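Phosphate-specific transport system accessory protein PhoU homolog (Pseudomonas aeruginosa, PDB 4Q25) probably takes part in regulating phosphate uptake as a homodimeric accessory protein of the Pst phosphate transport system and a negative regulator of the Pho regulon. Local coordinates at residues K35-A40 / Q54-D59; D167-A173 / L198-E202. The contacts are given in a common frame with arbitrary orientation. Numbering follows the deposited sequence.

Contact 1: residues K35-A40 / Q54-D59; sequences KQVNDA and QVREID
Residues 35-40 form one and a half turns in the C-terminal third of helix 15-45, with Asp39 N bonded to Lys35 O and Ala40 N to Gln36 O. Residues 54-59 start on the short helix 49-56 and include a type I beta turn, Arg56 to Asp59, closed by Asp59 N to Arg56 O at 3.0 Å. The backbones come nearest at Gln36 and Val55, whose CA atoms are 5.8 Å apart. Gln54 stands at the exposed edge, its extended side chain bringing NE2 to 4.2 Å from Lys35 NZ; that lysine reaches along its own helix to a salt bridge, NZ to Asp39 OD2 at 2.6 Å. Val55 (chi1 t) points at the first segment and sets CG2 3.4 Å from Asp39 CB and 3.8 Å from Ala40 N, while its CG1 lies 4.5 Å from Ala40 CB. Its carbonyl accepts a very short, bent hydrogen bond, Gln36 NE2 to Val55 O at 2.4 Å and 125°; the glutamine's CA-to-CB bond points sideways, and chi1 near -91°, between wells, with chi2 t swings the amide over. Gln36 and Val55 thus fasten the link between the first two long helices to helix 15-45, which with helices 59-78 and 84-120 forms the N-terminal three-helix bundle of PhoU. Ile58 (chi1 m) points back, with CB 3.6 Å from Gln36 NE2. Asp59 OD1 lies 3.4 Å from Gln36 OE1, two acceptors without a hydrogen bond, next to Asp105 of helix 84-120, part of an E-x-x-x-D motif that binds metal in PhoU relatives.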
# COMPACT_ATOMS: atom_id res chain seq x y z
N LYS A 35 -3.54 -17.39 -5.41
CA LYS A 35 -4.27 -17.78 -6.59
C LYS A 35 -4.75 -16.55 -7.37
O LYS A 35 -4.82 -16.61 -8.60
CB LYS A 35 -5.43 -18.66 -6.21
CG LYS A 35 -6.17 -19.24 -7.38
CD LYS A 35 -7.43 -19.92 -6.93
CE LYS A 35 -8.26 -20.38 -8.12
NZ LYS A 35 -8.62 -19.23 -9.00
N GLN A 36 -5.08 -15.46 -6.68
CA GLN A 36 -5.38 -14.23 -7.35
C GLN A 36 -4.15 -13.71 -8.15
O GLN A 36 -4.28 -13.18 -9.25
CB GLN A 36 -5.86 -13.16 -6.37
CG GLN A 36 -7.36 -13.07 -6.12
CD GLN A 36 -7.76 -11.68 -5.58
OE1 GLN A 36 -7.13 -11.17 -4.66
NE2 GLN A 36 -8.75 -11.05 -6.17
N VAL A 37 -2.97 -13.80 -7.56
CA VAL A 37 -1.77 -13.35 -8.24
C VAL A 37 -1.53 -14.17 -9.50
O VAL A 37 -1.35 -13.59 -10.59
CB VAL A 37 -0.55 -13.42 -7.33
CG1 VAL A 37 0.74 -13.17 -8.09
CG2 VAL A 37 -0.66 -12.41 -6.22
N ASN A 38 -1.57 -15.50 -9.35
CA ASN A 38 -1.48 -16.43 -10.47
C ASN A 38 -2.45 -16.09 -11.61
O ASN A 38 -2.04 -15.93 -12.77
CB ASN A 38 -1.77 -17.84 -9.97
CG ASN A 38 -1.76 -18.89 -11.07
OD1 ASN A 38 -0.72 -19.40 -11.44
ND2 ASN A 38 -2.92 -19.22 -11.58
N ASP A 39 -3.73 -15.95 -11.28
CA ASP A 39 -4.75 -15.66 -12.28
C ASP A 39 -4.60 -14.30 -12.91
O ASP A 39 -4.86 -14.15 -14.09
CB ASP A 39 -6.14 -15.78 -11.67
CG ASP A 39 -6.43 -17.18 -11.17
OD1 ASP A 39 -5.77 -18.13 -11.61
OD2 ASP A 39 -7.33 -17.33 -10.32
N ALA A 40 -4.20 -13.30 -12.15
CA ALA A 40 -4.02 -11.98 -12.71
C ALA A 40 -2.90 -11.98 -13.73
O ALA A 40 -3.05 -11.45 -14.81
CB ALA A 40 -3.69 -10.98 -11.64
N GLN A 54 -12.80 -12.33 -13.08
CA GLN A 54 -12.94 -13.30 -11.99
C GLN A 54 -12.06 -12.94 -10.80
O GLN A 54 -12.46 -13.10 -9.66
CB GLN A 54 -12.62 -14.69 -12.50
CG GLN A 54 -12.73 -15.81 -11.48
CD GLN A 54 -12.50 -17.16 -12.14
OE1 GLN A 54 -13.03 -17.41 -13.24
NE2 GLN A 54 -11.71 -18.04 -11.51
N VAL A 55 -10.87 -12.39 -11.09
CA VAL A 55 -9.94 -11.97 -10.08
C VAL A 55 -10.46 -10.78 -9.27
O VAL A 55 -10.22 -10.69 -8.08
CB VAL A 55 -8.57 -11.61 -10.69
CG1 VAL A 55 -7.74 -10.80 -9.74
CG2 VAL A 55 -7.88 -12.87 -11.14
N ARG A 56 -11.07 -9.82 -9.91
CA ARG A 56 -11.60 -8.70 -9.19
C ARG A 56 -12.73 -9.10 -8.27
O ARG A 56 -12.84 -8.63 -7.19
CB ARG A 56 -12.03 -7.59 -10.13
CG ARG A 56 -11.33 -7.67 -11.46
CD ARG A 56 -10.78 -6.36 -11.94
NE ARG A 56 -11.50 -5.24 -11.37
CZ ARG A 56 -12.42 -4.53 -12.01
NH1 ARG A 56 -12.74 -4.84 -13.25
NH2 ARG A 56 -13.01 -3.52 -11.40
N GLU A 57 -13.57 -9.99 -8.72
CA GLU A 57 -14.70 -10.46 -7.94
C GLU A 57 -14.33 -11.30 -6.71
O GLU A 57 -15.19 -11.61 -5.89
CB GLU A 57 -15.65 -11.26 -8.84
CG GLU A 57 -16.35 -10.37 -9.85
CD GLU A 57 -17.07 -11.15 -10.91
OE1 GLU A 57 -16.97 -12.40 -10.90
OE2 GLU A 57 -17.72 -10.49 -11.76
N ILE A 58 -13.08 -11.71 -6.59
CA ILE A 58 -12.63 -12.46 -5.43
C ILE A 58 -12.22 -11.45 -4.35
O ILE A 58 -12.22 -11.74 -3.15
CB ILE A 58 -11.45 -13.39 -5.81
CG1 ILE A 58 -11.95 -14.57 -6.66
CG2 ILE A 58 -10.74 -13.93 -4.58
CD1 ILE A 58 -10.90 -15.15 -7.58
N ASP A 59 -11.91 -10.23 -4.79
CA ASP A 59 -11.24 -9.28 -3.93
C ASP A 59 -12.13 -8.91 -2.75
O ASP A 59 -11.64 -8.60 -1.66
CB ASP A 59 -10.72 -8.06 -4.72
CG ASP A 59 -9.43 -7.47 -4.10
OD1 ASP A 59 -8.57 -8.26 -3.54
OD2 ASP A 59 -9.28 -6.22 -4.15

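Contact 2: residues D167-A173 / L198-E202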
# COMPACT_ATOMS: atom_id res chain seq x y z
N ASP A 167 13.20 -5.96 -7.22
CA ASP A 167 13.18 -4.51 -7.44
C ASP A 167 14.20 -4.11 -8.51
O ASP A 167 13.98 -3.17 -9.27
CB ASP A 167 13.42 -3.73 -6.13
CG ASP A 167 12.37 -4.04 -5.04
OD1 ASP A 167 11.25 -4.52 -5.35
OD2 ASP A 167 12.66 -3.83 -3.84
N ARG A 168 15.31 -4.84 -8.56
CA ARG A 168 16.35 -4.60 -9.54
C ARG A 168 15.85 -4.92 -10.96
O ARG A 168 16.04 -4.13 -11.88
CB ARG A 168 17.59 -5.46 -9.23
CG ARG A 168 18.85 -4.94 -9.87
CD ARG A 168 19.95 -5.99 -9.97
NE ARG A 168 20.97 -5.57 -10.94
CZ ARG A 168 22.11 -6.22 -11.18
NH1 ARG A 168 22.40 -7.34 -10.53
NH2 ARG A 168 22.95 -5.75 -12.09
N GLU A 169 15.24 -6.08 -11.12
CA GLU A 169 14.60 -6.45 -12.37
C GLU A 169 13.52 -5.43 -12.83
O GLU A 169 13.38 -5.14 -14.02
CB GLU A 169 13.93 -7.80 -12.22
CG GLU A 169 14.90 -8.96 -12.10
CD GLU A 169 14.18 -10.25 -11.89
OE1 GLU A 169 13.01 -10.25 -11.42
OE2 GLU A 169 14.79 -11.28 -12.22
N TYR A 170 12.76 -4.92 -11.88
CA TYR A 170 11.75 -3.93 -12.18
C TYR A 170 12.40 -2.67 -12.78
O TYR A 170 11.93 -2.16 -13.81
CB TYR A 170 10.91 -3.58 -10.94
CG TYR A 170 10.07 -2.34 -11.16
CD1 TYR A 170 8.89 -2.41 -11.89
CD2 TYR A 170 10.49 -1.09 -10.70
CE1 TYR A 170 8.14 -1.27 -12.15
CE2 TYR A 170 9.75 0.05 -10.93
CZ TYR A 170 8.57 -0.04 -11.66
OH TYR A 170 7.82 1.08 -11.90
N LYS A 171 13.47 -2.17 -12.17
CA LYS A 171 14.09 -0.93 -12.65
C LYS A 171 14.70 -1.10 -14.05
O LYS A 171 14.67 -0.16 -14.83
CB LYS A 171 15.13 -0.40 -11.66
CG LYS A 171 14.51 0.09 -10.36
CD LYS A 171 15.54 0.66 -9.39
CE LYS A 171 14.85 1.46 -8.29
NZ LYS A 171 15.81 2.12 -7.35
N THR A 172 15.21 -2.28 -14.38
CA THR A 172 15.80 -2.51 -15.70
C THR A 172 14.68 -2.69 -16.74
O THR A 172 14.83 -2.28 -17.90
CB THR A 172 16.85 -3.69 -15.80
OG1 THR A 172 16.28 -4.94 -15.41
CG2 THR A 172 18.10 -3.44 -14.95
N ALA A 173 13.56 -3.27 -16.33
CA ALA A 173 12.42 -3.38 -17.27
C ALA A 173 11.83 -2.01 -17.51
O ALA A 173 11.46 -1.72 -18.62
CB ALA A 173 11.37 -4.35 -16.78
N LEU A 198 3.67 -4.17 -13.86
CA LEU A 198 4.99 -4.44 -13.25
C LEU A 198 5.18 -3.78 -11.88
O LEU A 198 5.73 -4.40 -10.99
CB LEU A 198 6.14 -4.00 -14.17
CG LEU A 198 6.33 -4.85 -15.42
CD1 LEU A 198 7.25 -4.17 -16.39
CD2 LEU A 198 6.91 -6.21 -15.09
N ARG A 199 4.71 -2.55 -11.72
CA ARG A 199 4.79 -1.85 -10.45
C ARG A 199 3.96 -2.55 -9.38
O ARG A 199 4.42 -2.73 -8.24
CB ARG A 199 4.38 -0.39 -10.62
CG ARG A 199 4.27 0.41 -9.34
CD ARG A 199 5.64 0.74 -8.78
NE ARG A 199 5.60 1.00 -7.34
CZ ARG A 199 6.68 1.22 -6.59
NH1 ARG A 199 7.90 1.19 -7.14
NH2 ARG A 199 6.56 1.46 -5.31
N SER A 200 2.74 -2.96 -9.72
CA SER A 200 1.94 -3.83 -8.86
C SER A 200 2.63 -5.19 -8.54
O SER A 200 2.54 -5.69 -7.43
CB SER A 200 0.56 -4.10 -9.49
OG SER A 200 -0.24 -2.91 -9.57
N LEU A 201 3.27 -5.81 -9.51
CA LEU A 201 3.98 -7.06 -9.19
C LEU A 201 5.16 -6.81 -8.20
O LEU A 201 5.40 -7.57 -7.28
CB LEU A 201 4.44 -7.75 -10.48
CG LEU A 201 3.31 -8.30 -11.35
CD1 LEU A 201 3.84 -8.86 -12.66
CD2 LEU A 201 2.52 -9.37 -10.61
N GLU A 202 5.87 -5.71 -8.37
CA GLU A 202 6.94 -5.34 -7.48
C GLU A 202 6.42 -5.12 -6.06
O GLU A 202 7.06 -5.53 -5.10
CB GLU A 202 7.63 -4.07 -7.96
CG GLU A 202 8.81 -3.71 -7.09
CD GLU A 202 9.50 -2.42 -7.47
OE1 GLU A 202 10.70 -2.29 -7.16
OE2 GLU A 202 8.86 -1.53 -8.06
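Two helical segments run almost antiparallel here, at 169° between their N-to-C directions, with axes 10.1 Å apart at closest approach. Asp167 faces Glu202 (CA to CA 6.3 Å) and Tyr170 faces Leu198 (6.9 Å), so one turn of each helix is matched in opposite order. Tyr170 is the wedge. Its t rotamer sends the ring across the gap, where CD1 sits 3.9 Å from Leu198 CB and CE1 3.7 Å from Arg199 N. One turn later Ala173 CB meets Leu198 CD1 at 4.1 Å, continuing the apolar seam. Leu198 also packs on Val130 and Ile133, so this end belongs to the core of the C-terminal three-helix bundle, formed by helices 127-149, 153-183 and 188-220. Tyr170 also packs on Trp196 of the second subunit, and Arg199 on Arg199 of that subunit, which brings the contact to the dimer interface. The other end is acidic. Glu202, extended in chi1 and chi2, lays OE2 over one face of the Tyr170 ring, 3.1 Å from CD2. Asp167 OD1 comes within 2.9 Å of Glu202 OE1, with Asp163 and Asp206 close by. Arg199 NH1 balances one charge at 3.0 Å from Glu202 OE2, the oxygen that does not face Asp167. No hydrogen bond joins the segments, and Tyr170 OH is buried without a modelled partner. Apolar packing thus holds the pair, while carboxylates this close would be expected to share a proton or a cation; the cluster matches the acidic motif that binds metal in PhoU relatives, although no metal contact is modelled here.

In the fold
From the N terminus, helix 15-45 runs into helix 49-56, and contact 1 closes this first, short loop of 13 intervening residues as helix 59-78 sets off. Helices 84-120 and 127-149 come next, and only then does contact 2 close a longer loop of 24 residues by pairing helices 153-183 and 188-220. The two loops are in series, neither nested nor crossed, one in each three-helix half of the protein. The centres of contact 1 and contact 2 are about 20 Å apart, and the nearest atoms of contact 1 and contact 2 about 5 Å apart, without touching. Helix 84-120 runs between them: Val110 meets Ala40 of contact 1 and Ser200 of contact 2. Only contact 2 reaches the second subunit.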